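Local coordinates for DELTA1-pyrroline-2-carboxylate reductase (Thermococcus litoralis DSM 5473, PDB 6T3E), which catalyses the NAD(P)H-dependent reduction of Delta1-pyrroline-2-carboxylate to L-proline, a step linked to hydroxyproline metabolism, at residues V230-W235 with E254-T259. Residues are numbered along the deposited sequence; the frame is centred on the assembly and turned at random.
Sequences VVKGGW and ELDSET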
loop_
_atom_site.group_PDB
_atom_site.type_symbol
_atom_site.label_atom_id
_atom_site.label_comp_id
_atom_site.label_asym_id
_atom_site.label_seq_id
_atom_site.Cartn_x
_atom_site.Cartn_y
_atom_site.Cartn_z
ATOM N N VAL B 230 23.638 -6.181 19.614
ATOM C CA VAL B 230 23.588 -6.132 21.066
ATOM C C VAL B 230 23.783 -7.512 21.672
ATOM O O VAL B 230 24.238 -7.607 22.823
ATOM C CB VAL B 230 22.257 -5.521 21.561
ATOM C CG1 VAL B 230 22.348 -5.115 23.020
ATOM C CG2 VAL B 230 21.847 -4.341 20.703
ATOM N N VAL B 231 23.470 -8.577 20.940
ATOM C CA VAL B 231 23.580 -9.943 21.433
ATOM C C VAL B 231 24.798 -10.585 20.797
ATOM O O VAL B 231 24.859 -10.726 19.569
ATOM C CB VAL B 231 22.316 -10.758 21.116
ATOM C CG1 VAL B 231 22.426 -12.139 21.729
ATOM C CG2 VAL B 231 21.084 -10.033 21.636
ATOM N N LYS B 232 25.747 -11.006 21.636
ATOM C CA LYS B 232 26.927 -11.729 21.186
ATOM C C LYS B 232 26.696 -13.230 21.303
ATOM O O LYS B 232 26.263 -13.727 22.348
ATOM C CB LYS B 232 28.151 -11.325 22.011
ATOM C CG LYS B 232 28.594 -9.878 21.827
ATOM C CD LYS B 232 30.029 -9.650 22.338
ATOM C CE LYS B 232 30.576 -8.277 21.931
ATOM N NZ LYS B 232 29.917 -7.142 22.648
ATOM N N GLY B 233 27.054 -13.958 20.245
ATOM C CA GLY B 233 26.821 -15.390 20.241
ATOM C C GLY B 233 27.588 -16.119 21.323
ATOM O O GLY B 233 27.110 -17.127 21.849
ATOM N N GLY B 234 28.748 -15.583 21.723
ATOM C CA GLY B 234 29.558 -16.216 22.753
ATOM C C GLY B 234 28.844 -16.395 24.079
ATOM O O GLY B 234 29.279 -17.207 24.906
ATOM N N TRP B 235 27.759 -15.649 24.306
ATOM C CA TRP B 235 27.003 -15.738 25.546
ATOM C C TRP B 235 25.933 -16.816 25.523
ATOM O O TRP B 235 25.538 -17.298 26.592
ATOM C CB TRP B 235 26.335 -14.397 25.862
ATOM C CG TRP B 235 27.256 -13.222 25.775
ATOM C CD1 TRP B 235 28.616 -13.212 25.982
ATOM C CD2 TRP B 235 26.888 -11.874 25.460
ATOM N NE1 TRP B 235 29.106 -11.943 25.807
ATOM C CE2 TRP B 235 28.066 -11.102 25.496
ATOM C CE3 TRP B 235 25.676 -11.242 25.157
ATOM C CZ2 TRP B 235 28.065 -9.734 25.240
ATOM C CZ3 TRP B 235 25.679 -9.881 24.900
ATOM C CH2 TRP B 235 26.867 -9.146 24.934
ATOM N N GLU B 254 20.660 -6.444 15.301
ATOM C CA GLU B 254 20.815 -6.530 16.748
ATOM C C GLU B 254 21.485 -7.829 17.181
ATOM O O GLU B 254 21.782 -7.993 18.368
ATOM C CB GLU B 254 19.446 -6.379 17.453
ATOM C CG GLU B 254 18.400 -7.494 17.149
ATOM C CD GLU B 254 16.919 -7.109 17.452
ATOM O OE1 GLU B 254 16.649 -6.262 18.328
ATOM O OE2 GLU B 254 16.010 -7.668 16.800
ATOM N N LEU B 255 21.744 -8.749 16.254
ATOM C CA LEU B 255 22.430 -10.004 16.537
ATOM C C LEU B 255 23.735 -10.031 15.762
ATOM O O LEU B 255 23.752 -9.748 14.560
ATOM C CB LEU B 255 21.568 -11.202 16.142
ATOM C CG LEU B 255 20.068 -10.984 16.312
ATOM C CD1 LEU B 255 19.275 -12.115 15.656
ATOM C CD2 LEU B 255 19.753 -10.881 17.788
ATOM N N ASP B 256 24.822 -10.400 16.428
ATOM C CA ASP B 256 26.076 -10.524 15.700
ATOM C C ASP B 256 26.041 -11.755 14.789
ATOM O O ASP B 256 25.134 -12.591 14.847
ATOM C CB ASP B 256 27.265 -10.564 16.664
ATOM C CG ASP B 256 27.335 -11.842 17.479
ATOM O OD1 ASP B 256 26.310 -12.550 17.593
ATOM O OD2 ASP B 256 28.426 -12.130 18.025
ATOM N N SER B 257 27.030 -11.833 13.901
ATOM C CA SER B 257 27.056 -12.924 12.934
ATOM C C SER B 257 27.157 -14.278 13.623
ATOM O O SER B 257 26.623 -15.274 13.119
ATOM C CB SER B 257 28.215 -12.718 11.963
ATOM O OG SER B 257 28.108 -11.460 11.320
ATOM N N GLU B 258 27.802 -14.330 14.790
ATOM C CA GLU B 258 27.937 -15.599 15.499
ATOM C C GLU B 258 26.581 -16.139 15.945
ATOM O O GLU B 258 26.343 -17.353 15.889
ATOM C CB GLU B 258 28.870 -15.430 16.699
ATOM C CG GLU B 258 29.003 -16.666 17.578
ATOM C CD GLU B 258 29.616 -17.838 16.841
ATOM O OE1 GLU B 258 30.236 -17.615 15.780
ATOM O OE2 GLU B 258 29.489 -18.984 17.327
ATOM N N THR B 259 25.682 -15.253 16.391
ATOM C CA THR B 259 24.362 -15.684 16.837
ATOM C C THR B 259 23.580 -16.366 15.714
ATOM O O THR B 259 22.992 -17.438 15.916
ATOM C CB THR B 259 23.585 -14.479 17.375
ATOM O OG1 THR B 259 24.268 -13.933 18.512
ATOM C CG2 THR B 259 22.169 -14.883 17.770
#
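Val231, Gly233 and Glu254 bury the most surface here, where two chain segments running in parallel are joined largely through main-chain atoms. Glu254 O accepts from two successive amides: Val231 N comes nearly in line with the carbonyl, at 3.1 Å, whereas Val230 N (2.9 Å) sits 50° out of the carbonyl plane. Val231 O accepts from Asp256 N at 3.2 Å, so that Val231 bonds to both neighbours of Leu255, the pattern of a single parallel bridge. The two side chains lie side by side, Val231 CG2 4.2 Å from Leu255 CD2. The carboxylate of Glu254 leads away to Ser244 OG and Thr224 N.

Gly233 brings its bare CA to 3.7 Å from Glu258 CG, and Gly233 N donates to Asp256 OD2, on its syn side, at 3.2 Å. Asp256 CG sits between the backbone N and the carbonyl carbon (chi1 70°), which lets the carboxylate also reach its own helix: OD1 accepts from Thr259 OG1 (2.6 Å) and Thr259 N (3.0 Å). This N-cap ties the start of helix 257-262 to the 3-10 turn at Gly233. Val230 touches the bound NADH, so the parallel bridge lies beside the cofactor site of the Rossmann-type domain.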